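Side-chain contacts in VirX1 (Cyanophage Syn10, PDB 6QGM), which probably works as a flavin-dependent halogenase that iodinates diverse substrates: residues 410-413 / 417-420; 79-84 / 404-409; 271-274 / 279-282. One frame throughout, in Å; residues are numbered along the deposited sequence.

Contact 1 of 3, residues 410-413 / 417-420; sequences SMRT and YWKW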
loop_
_atom_site.group_PDB
_atom_site.type_symbol
_atom_site.label_atom_id
_atom_site.label_comp_id
_atom_site.label_asym_id
_atom_site.label_seq_id
_atom_site.Cartn_x
_atom_site.Cartn_y
_atom_site.Cartn_z
ATOM N N SER B 410 -17.183 -22.040 -1.449
ATOM C CA SER B 410 -17.822 -23.365 -1.656
ATOM C C SER B 410 -19.097 -23.195 -2.483
ATOM O O SER B 410 -19.691 -22.087 -2.455
ATOM C CB SER B 410 -18.112 -24.053 -0.364
ATOM O OG SER B 410 -18.838 -25.251 -0.596
ATOM N N MET B 411 -19.499 -24.255 -3.190
ATOM C CA MET B 411 -20.788 -24.309 -3.930
ATOM C C MET B 411 -21.896 -24.814 -2.998
ATOM O O MET B 411 -23.076 -24.657 -3.363
ATOM C CB MET B 411 -20.700 -25.209 -5.163
ATOM C CG MET B 411 -19.685 -24.698 -6.155
ATOM S SD MET B 411 -19.707 -25.585 -7.729
ATOM C CE MET B 411 -21.298 -25.058 -8.363
ATOM N N ARG B 412 -21.543 -25.368 -1.833
ATOM C CA ARG B 412 -22.505 -26.022 -0.908
ATOM C C ARG B 412 -23.513 -25.005 -0.365
ATOM O O ARG B 412 -23.111 -23.970 0.199
ATOM C CB ARG B 412 -21.763 -26.707 0.235
ATOM C CG ARG B 412 -20.905 -27.863 -0.247
ATOM C CD ARG B 412 -20.392 -28.690 0.902
ATOM N NE ARG B 412 -21.494 -29.280 1.652
ATOM C CZ ARG B 412 -21.372 -30.238 2.542
ATOM N NH1 ARG B 412 -20.191 -30.748 2.807
ATOM N NH2 ARG B 412 -22.441 -30.679 3.165
ATOM N N THR B 413 -24.799 -25.305 -0.537
ATOM C CA THR B 413 -25.943 -24.603 0.082
ATOM C C THR B 413 -26.949 -25.649 0.555
ATOM O O THR B 413 -28.118 -25.303 0.697
ATOM C CB THR B 413 -26.550 -23.622 -0.923
ATOM O OG1 THR B 413 -27.061 -24.392 -2.004
ATOM C CG2 THR B 413 -25.562 -22.636 -1.490
ATOM N N TYR B 417 -26.054 -24.390 7.567
ATOM C CA TYR B 417 -24.635 -24.064 7.865
ATOM C C TYR B 417 -23.947 -23.570 6.598
ATOM O O TYR B 417 -23.317 -22.498 6.639
ATOM C CB TYR B 417 -23.903 -25.261 8.466
ATOM C CG TYR B 417 -22.431 -25.047 8.686
ATOM C CD1 TYR B 417 -21.943 -24.442 9.824
ATOM C CD2 TYR B 417 -21.511 -25.481 7.748
ATOM C CE1 TYR B 417 -20.584 -24.249 10.018
ATOM C CE2 TYR B 417 -20.147 -25.314 7.927
ATOM C CZ TYR B 417 -19.680 -24.691 9.068
ATOM O OH TYR B 417 -18.340 -24.509 9.244
ATOM N N TRP B 418 -24.077 -24.324 5.504
ATOM C CA TRP B 418 -23.390 -24.034 4.218
ATOM C C TRP B 418 -24.092 -22.875 3.510
ATOM O O TRP B 418 -23.387 -22.076 2.871
ATOM C CB TRP B 418 -23.290 -25.301 3.353
ATOM C CG TRP B 418 -22.208 -26.215 3.832
ATOM C CD1 TRP B 418 -22.348 -27.400 4.489
ATOM C CD2 TRP B 418 -20.795 -25.957 3.759
ATOM N NE1 TRP B 418 -21.123 -27.913 4.808
ATOM C CE2 TRP B 418 -20.151 -27.050 4.377
ATOM C CE3 TRP B 418 -20.019 -24.927 3.216
ATOM C CZ2 TRP B 418 -18.764 -27.126 4.473
ATOM C CZ3 TRP B 418 -18.655 -25.003 3.319
ATOM C CH2 TRP B 418 -18.037 -26.097 3.914
ATOM N N LYS B 419 -25.420 -22.756 3.651
ATOM C CA LYS B 419 -26.163 -21.581 3.125
ATOM C C LYS B 419 -25.599 -20.328 3.807
ATOM O O LYS B 419 -25.375 -19.335 3.093
ATOM C CB LYS B 419 -27.672 -21.751 3.268
ATOM C CG LYS B 419 -28.460 -21.123 2.123
ATOM C CD LYS B 419 -29.956 -21.105 2.323
ATOM C CE LYS B 419 -30.634 -19.853 1.776
ATOM N NZ LYS B 419 -31.797 -19.432 2.604
ATOM N N TRP B 420 -25.300 -20.392 5.112
ATOM C CA TRP B 420 -24.734 -19.232 5.854
ATOM C C TRP B 420 -23.337 -18.898 5.322
ATOM O O TRP B 420 -23.059 -17.702 5.090
ATOM C CB TRP B 420 -24.665 -19.443 7.365
ATOM C CG TRP B 420 -24.132 -18.224 8.065
ATOM C CD1 TRP B 420 -24.831 -17.094 8.388
ATOM C CD2 TRP B 420 -22.773 -17.975 8.462
ATOM N NE1 TRP B 420 -24.006 -16.162 8.954
ATOM C CE2 TRP B 420 -22.738 -16.684 9.030
ATOM C CE3 TRP B 420 -21.578 -18.703 8.374
ATOM C CZ2 TRP B 420 -21.559 -16.119 9.525
ATOM C CZ3 TRP B 420 -20.414 -18.144 8.874
ATOM C CH2 TRP B 420 -20.407 -16.868 9.439
#

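Contact 2 of 3, residues 79-84 / 404-409; sequences IRFTNF and AMHYAY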
loop_
_atom_site.group_PDB
_atom_site.type_symbol
_atom_site.label_atom_id
_atom_site.label_comp_id
_atom_site.label_asym_id
_atom_site.label_seq_id
_atom_site.Cartn_x
_atom_site.Cartn_y
_atom_site.Cartn_z
ATOM N N ILE B 79 -2.458 -31.143 2.109
ATOM C CA ILE B 79 -3.820 -31.133 2.722
ATOM C C ILE B 79 -4.808 -31.495 1.615
ATOM O O ILE B 79 -4.812 -30.824 0.571
ATOM C CB ILE B 79 -4.184 -29.781 3.353
ATOM C CG1 ILE B 79 -3.083 -29.259 4.276
ATOM C CG2 ILE B 79 -5.505 -29.896 4.090
ATOM C CD1 ILE B 79 -3.381 -27.901 4.870
ATOM N N ARG B 80 -5.626 -32.513 1.856
ATOM C CA ARG B 80 -6.663 -32.993 0.911
ATOM C C ARG B 80 -8.023 -32.472 1.386
ATOM O O ARG B 80 -8.299 -32.552 2.589
ATOM C CB ARG B 80 -6.613 -34.519 0.854
ATOM C CG ARG B 80 -7.799 -35.149 0.154
ATOM C CD ARG B 80 -7.551 -36.616 -0.089
ATOM N NE ARG B 80 -6.397 -36.758 -0.961
ATOM C CZ ARG B 80 -5.606 -37.818 -1.018
ATOM N NH1 ARG B 80 -5.837 -38.866 -0.259
ATOM N NH2 ARG B 80 -4.577 -37.827 -1.845
ATOM N N PHE B 81 -8.836 -31.956 0.465
ATOM C CA PHE B 81 -10.206 -31.443 0.731
ATOM C C PHE B 81 -11.211 -32.326 -0.006
ATOM O O PHE B 81 -11.419 -32.159 -1.225
ATOM C CB PHE B 81 -10.306 -29.966 0.339
ATOM C CG PHE B 81 -9.386 -29.078 1.141
ATOM C CD1 PHE B 81 -9.702 -28.717 2.444
ATOM C CD2 PHE B 81 -8.183 -28.629 0.609
ATOM C CE1 PHE B 81 -8.845 -27.912 3.184
ATOM C CE2 PHE B 81 -7.332 -27.818 1.347
ATOM C CZ PHE B 81 -7.660 -27.464 2.635
ATOM N N THR B 82 -11.800 -33.257 0.740
ATOM C CA THR B 82 -12.944 -34.097 0.307
ATOM C C THR B 82 -14.241 -33.390 0.710
ATOM O O THR B 82 -14.311 -32.880 1.836
ATOM C CB THR B 82 -12.843 -35.512 0.889
ATOM O OG1 THR B 82 -11.542 -36.026 0.557
ATOM C CG2 THR B 82 -13.941 -36.433 0.403
ATOM N N ASN B 83 -15.191 -33.315 -0.222
ATOM C CA ASN B 83 -16.623 -32.960 0.003
ATOM C C ASN B 83 -16.817 -31.443 0.185
ATOM O O ASN B 83 -17.918 -31.060 0.541
ATOM C CB ASN B 83 -17.187 -33.743 1.195
ATOM C CG ASN B 83 -18.619 -34.182 0.997
ATOM O OD1 ASN B 83 -18.990 -34.619 -0.078
ATOM N ND2 ASN B 83 -19.432 -34.094 2.031
ATOM N N PHE B 84 -15.821 -30.608 -0.126
ATOM C CA PHE B 84 -15.805 -29.162 0.211
ATOM C C PHE B 84 -16.399 -28.289 -0.898
ATOM O O PHE B 84 -16.944 -27.218 -0.564
ATOM C CB PHE B 84 -14.393 -28.669 0.522
ATOM C CG PHE B 84 -14.148 -28.435 1.991
ATOM C CD1 PHE B 84 -13.684 -29.460 2.801
ATOM C CD2 PHE B 84 -14.386 -27.191 2.558
ATOM C CE1 PHE B 84 -13.472 -29.247 4.151
ATOM C CE2 PHE B 84 -14.164 -26.977 3.907
ATOM C CZ PHE B 84 -13.718 -28.010 4.706
ATOM N N ALA B 404 -11.167 -18.874 6.249
ATOM C CA ALA B 404 -12.533 -18.402 5.930
ATOM C C ALA B 404 -12.813 -18.558 4.424
ATOM O O ALA B 404 -13.969 -18.878 4.077
ATOM C CB ALA B 404 -12.727 -16.972 6.383
ATOM N N MET B 405 -11.800 -18.373 3.564
ATOM C CA MET B 405 -11.961 -18.442 2.089
ATOM C C MET B 405 -12.347 -19.858 1.645
ATOM O O MET B 405 -13.044 -19.970 0.629
ATOM C CB MET B 405 -10.681 -18.000 1.379
ATOM C CG MET B 405 -10.491 -16.503 1.375
ATOM S SD MET B 405 -9.142 -15.952 0.333
ATOM C CE MET B 405 -9.223 -14.179 0.581
ATOM N N HIS B 406 -11.932 -20.892 2.383
ATOM C CA HIS B 406 -12.282 -22.319 2.117
ATOM C C HIS B 406 -13.801 -22.523 2.165
ATOM O O HIS B 406 -14.304 -23.392 1.429
ATOM C CB HIS B 406 -11.627 -23.265 3.133
ATOM C CG HIS B 406 -10.137 -23.316 3.071
ATOM N ND1 HIS B 406 -9.351 -22.199 3.226
ATOM C CD2 HIS B 406 -9.289 -24.347 2.916
ATOM C CE1 HIS B 406 -8.077 -22.538 3.136
ATOM N NE2 HIS B 406 -8.017 -23.851 2.950
ATOM N N TYR B 407 -14.487 -21.779 3.033
ATOM C CA TYR B 407 -15.956 -21.841 3.227
ATOM C C TYR B 407 -16.634 -20.915 2.214
ATOM O O TYR B 407 -17.577 -21.336 1.535
ATOM C CB TYR B 407 -16.333 -21.439 4.659
ATOM C CG TYR B 407 -15.832 -22.352 5.751
ATOM C CD1 TYR B 407 -16.475 -23.539 6.030
ATOM C CD2 TYR B 407 -14.738 -22.011 6.529
ATOM C CE1 TYR B 407 -16.040 -24.386 7.035
ATOM C CE2 TYR B 407 -14.278 -22.839 7.534
ATOM C CZ TYR B 407 -14.933 -24.036 7.789
ATOM O OH TYR B 407 -14.503 -24.866 8.787
ATOM N N ALA B 408 -16.139 -19.682 2.126
ATOM C CA ALA B 408 -16.787 -18.545 1.441
ATOM C C ALA B 408 -17.087 -18.883 -0.023
ATOM O O ALA B 408 -18.140 -18.437 -0.530
ATOM C CB ALA B 408 -15.889 -17.337 1.539
ATOM N N TYR B 409 -16.185 -19.629 -0.672
ATOM C CA TYR B 409 -16.192 -19.884 -2.134
ATOM C C TYR B 409 -16.774 -21.262 -2.457
ATOM O O TYR B 409 -16.858 -21.577 -3.642
ATOM C CB TYR B 409 -14.780 -19.692 -2.681
ATOM C CG TYR B 409 -14.367 -18.249 -2.718
ATOM C CD1 TYR B 409 -14.905 -17.394 -3.667
ATOM C CD2 TYR B 409 -13.476 -17.724 -1.797
ATOM C CE1 TYR B 409 -14.536 -16.062 -3.739
ATOM C CE2 TYR B 409 -13.120 -16.386 -1.827
ATOM C CZ TYR B 409 -13.666 -15.555 -2.795
ATOM O OH TYR B 409 -13.358 -14.232 -2.811
#

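Contact 3 of 3, residues 271-274 / 279-282; sequences TDCH and GWVW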
loop_
_atom_site.group_PDB
_atom_site.type_symbol
_atom_site.label_atom_id
_atom_site.label_comp_id
_atom_site.label_asym_id
_atom_site.label_seq_id
_atom_site.Cartn_x
_atom_site.Cartn_y
_atom_site.Cartn_z
ATOM N N THR B 271 -3.109 -35.034 5.325
ATOM C CA THR B 271 -4.233 -34.668 6.221
ATOM C C THR B 271 -5.477 -34.458 5.346
ATOM O O THR B 271 -5.460 -33.528 4.529
ATOM C CB THR B 271 -3.922 -33.427 7.071
ATOM O OG1 THR B 271 -2.672 -33.565 7.742
ATOM C CG2 THR B 271 -4.965 -33.176 8.127
ATOM N N ASP B 272 -6.484 -35.326 5.474
ATOM C CA ASP B 272 -7.788 -35.191 4.771
ATOM C C ASP B 272 -8.719 -34.342 5.634
ATOM O O ASP B 272 -8.780 -34.553 6.859
ATOM C CB ASP B 272 -8.456 -36.529 4.447
ATOM C CG ASP B 272 -9.731 -36.408 3.622
ATOM O OD1 ASP B 272 -9.768 -35.567 2.713
ATOM O OD2 ASP B 272 -10.674 -37.172 3.888
ATOM N N CYS B 273 -9.416 -33.411 4.985
ATOM C CA CYS B 273 -10.452 -32.535 5.574
ATOM C C CYS B 273 -11.752 -32.800 4.828
ATOM O O CYS B 273 -11.849 -32.450 3.653
ATOM C CB CYS B 273 -10.013 -31.082 5.476
ATOM S SG CYS B 273 -8.365 -30.806 6.179
ATOM N N HIS B 274 -12.684 -33.461 5.496
ATOM C CA HIS B 274 -13.981 -33.905 4.937
ATOM C C HIS B 274 -15.079 -32.944 5.402
ATOM O O HIS B 274 -15.394 -32.963 6.599
ATOM C CB HIS B 274 -14.279 -35.333 5.377
ATOM C CG HIS B 274 -15.462 -35.898 4.686
ATOM N ND1 HIS B 274 -15.341 -36.824 3.702
ATOM C CD2 HIS B 274 -16.779 -35.646 4.817
ATOM C CE1 HIS B 274 -16.539 -37.163 3.263
ATOM N NE2 HIS B 274 -17.432 -36.438 3.917
ATOM N N GLY B 279 -19.834 -28.409 9.555
ATOM C CA GLY B 279 -18.382 -28.187 9.712
ATOM C C GLY B 279 -17.581 -29.139 8.850
ATOM O O GLY B 279 -17.944 -29.321 7.667
ATOM N N TRP B 280 -16.528 -29.729 9.406
ATOM C CA TRP B 280 -15.603 -30.630 8.665
ATOM C C TRP B 280 -14.889 -31.558 9.662
ATOM O O TRP B 280 -14.752 -31.181 10.836
ATOM C CB TRP B 280 -14.629 -29.802 7.809
ATOM C CG TRP B 280 -13.660 -29.050 8.644
ATOM C CD1 TRP B 280 -13.881 -27.875 9.292
ATOM C CD2 TRP B 280 -12.330 -29.456 8.993
ATOM N NE1 TRP B 280 -12.775 -27.510 10.004
ATOM C CE2 TRP B 280 -11.810 -28.464 9.848
ATOM C CE3 TRP B 280 -11.520 -30.542 8.656
ATOM C CZ2 TRP B 280 -10.522 -28.539 10.367
ATOM C CZ3 TRP B 280 -10.235 -30.601 9.156
ATOM C CH2 TRP B 280 -9.753 -29.620 10.009
ATOM N N VAL B 281 -14.498 -32.744 9.202
ATOM C CA VAL B 281 -13.779 -33.778 9.997
ATOM C C VAL B 281 -12.347 -33.887 9.466
ATOM O O VAL B 281 -12.177 -33.972 8.231
ATOM C CB VAL B 281 -14.532 -35.122 9.949
ATOM C CG1 VAL B 281 -13.675 -36.308 10.349
ATOM C CG2 VAL B 281 -15.774 -35.051 10.798
ATOM N N TRP B 282 -11.358 -33.831 10.364
ATOM C CA TRP B 282 -9.922 -34.050 10.036
ATOM C C TRP B 282 -9.595 -35.538 10.182
ATOM O O TRP B 282 -10.225 -36.198 11.034
ATOM C CB TRP B 282 -8.989 -33.172 10.887
ATOM C CG TRP B 282 -8.868 -33.547 12.332
ATOM C CD1 TRP B 282 -8.131 -34.569 12.856
ATOM C CD2 TRP B 282 -9.453 -32.853 13.447
ATOM N NE1 TRP B 282 -8.247 -34.581 14.218
ATOM C CE2 TRP B 282 -9.040 -33.533 14.612
ATOM C CE3 TRP B 282 -10.286 -31.736 13.575
ATOM C CZ2 TRP B 282 -9.440 -33.134 15.890
ATOM C CZ3 TRP B 282 -10.677 -31.339 14.839
ATOM C CH2 TRP B 282 -10.266 -32.034 15.976
#

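Contact 1 of 3, residues 410-413 / 417-420
A guanidinium-on-indole stack between Arg-412 and Trp-418 folds the loop that follows helix 382-408 back against the start of helix 416-424. The guanidinium lies nearly flat on the indole, with the planes at 18° and the centres 3.7 Å apart. CZ of Arg-412 lies beyond the centre of the five-membered ring of Trp-418, toward NE1, 3.8 Å from its centroid, an off-centre cation-pi contact. Lower down the same chain, CD of Arg-412 stands squarely over that ring, its CH directed at the pi face. The bend that lets both groups use one face is at chi3 (62°), where the chain turns and lays its end flat over the NE1 side of the same face. On the other face of the indole, Tyr-417 brings CD2 over the rim, leaving Trp-418 between its own neighbour and the arginine.

The polar ends find partners beyond this pair. NH2 of Arg-412 makes a salt bridge with Asp-414 and NH1 donates to the carbonyl of Asn-83, while NE1 of Trp-418 donates to Met-276 O. These bonds probably fix the rotation of both flat groups. NE1 and the guanidinium nitrogens are all donors, so what joins them is the stack and not a hydrogen bond.

Beside the stack, Thr-413 packs its CB against CG of Lys-419 at 4.4 Å, and the lysine tail then leads away. Ser-410 approaches the six-membered ring obliquely, with CB 3.8 Å from CZ3 of Trp-418. Its OG is hydrogen-bonded to Phe-84 O and also shapes the loop through an ST turn, in which the backbone N of Arg-412 donates to Ser-410 OG over 3.0 Å, at an N-H...O angle of 166°.

Contact 2 of 3, residues 79-84 / 404-409
His-406 turns the edge of its imidazole toward the face of Phe-81, an offset edge-to-face pair with ring centroids 5.2 Å apart and planes at 62°. The touching corner of the histidine is CD2, which lies 3.5 Å from CZ of Phe-81, and NE2 follows at 3.6 Å from the same CZ. From the histidine's side, CZ sits in the imidazole plane. Both side chains are set with CG anti to the carbonyl carbon (chi1 -65° for His-406 and -62° for Phe-81), which sends each ring out from its backbone to meet the other between strand and helix.

Neither imidazole nitrogen relies on this contact for a polar partner. ND1 is hydrogen-bonded to the carbonyl of Phe-402, one turn back on the same helix, and NE2 to Glu-355 OE2. The two bonds probably fix the ring's rotation and so present its CD2 edge to the phenylalanine.

Phe-84 makes the second, looser part of the interface. Its ring edge faces the main chain of the helix, with CD2 4.0 Å from His-406 O, and CE2 is 4.5 Å from CE1 of Tyr-407. One face of Phe-84 is covered by Phe-81, whose CD1 stands 4.0 Å above the plane. Tyr-407 starts out away from the strand, yet its ring swings back toward Phe-84, and its hydroxyl is hydrogen-bonded to Glu-352.

The four aromatic residues pack between strand 78-82, with the turn that follows it, and the last turn of helix 382-408. Ile-465 of helix 462-468 packs on both Phe-81 and His-406, while strand 270-275 runs alongside strand 78-82 in the sheet.

Contact 3 of 3, residues 271-274 / 279-282
Two backbone hydrogen bonds tie His-274 to Val-281, both 2.8 Å between N and O. His-274 N donates to Val-281 O almost straight, at 177°, and in the carbonyl plane; the return bond from Val-281 N to His-274 O comes in 27° out of the plane of its acceptor. Weaker CA-H...O contacts fill in between: CA of Trp-280 lies 3.1 Å from His-274 O, and CA of Trp-282 is 3.4 Å from Asp-272 O.

These are the rungs of a beta hairpin, strands 270-275 and 279-285, within a mixed sheet. His-274 and Val-281 form an antiparallel hydrogen-bonded pair, and Cys-273 with Trp-282 a non-hydrogen-bonded one whose side chains share the other face. Strand 78-82 flanks the hairpin beside 270-275, and strand 290-296 beside 279-285.

Side-chain packing centres on Trp-280 and Cys-273. With CG held between the backbone N and the carbonyl carbon (chi1 69°), the indole reaches across to the partner strand. There its six-membered ring meets the cysteine through CZ3 and CE3: SG of Cys-273 is 3.5 Å from CZ3 of Trp-280, and CB of Cys-273 is 3.6 Å from CE3 of Trp-280. The sulfur approaches the six-membered ring obliquely, a sulfur-aromatic contact with SG 4.5 Å from the centroid. NE1 of Trp-280 is hydrogen-bonded to Glu-352 OE1.

In the fold
Contacts 2 and 3, centres about 9 Å apart, both reach one sheet, in which strands 78-82 and 270-275 are neighbours: Arg-80 O accepts from Cys-273 N at 2.8 Å. Contact 1 is about 11 Å from contact 2, centre to centre, and the turn after strand 78-82 joins them, with Ser-410 OG 2.7 Å from Phe-84 O. Contact 1 also reaches the hairpin of contact 3, about 16 Å away between centres, through Tyr-417 packing on Gly-279. Glu-352 is hydrogen-bonded to both Tyr-407 of contact 2 and Trp-280 of contact 3. Nearby Glu-355, partner of His-406, and Ser-356 probably correspond to the Glu-Ser pair at the active site of tryptophan halogenases. Contacts 1 and 2 additionally border the second subunit.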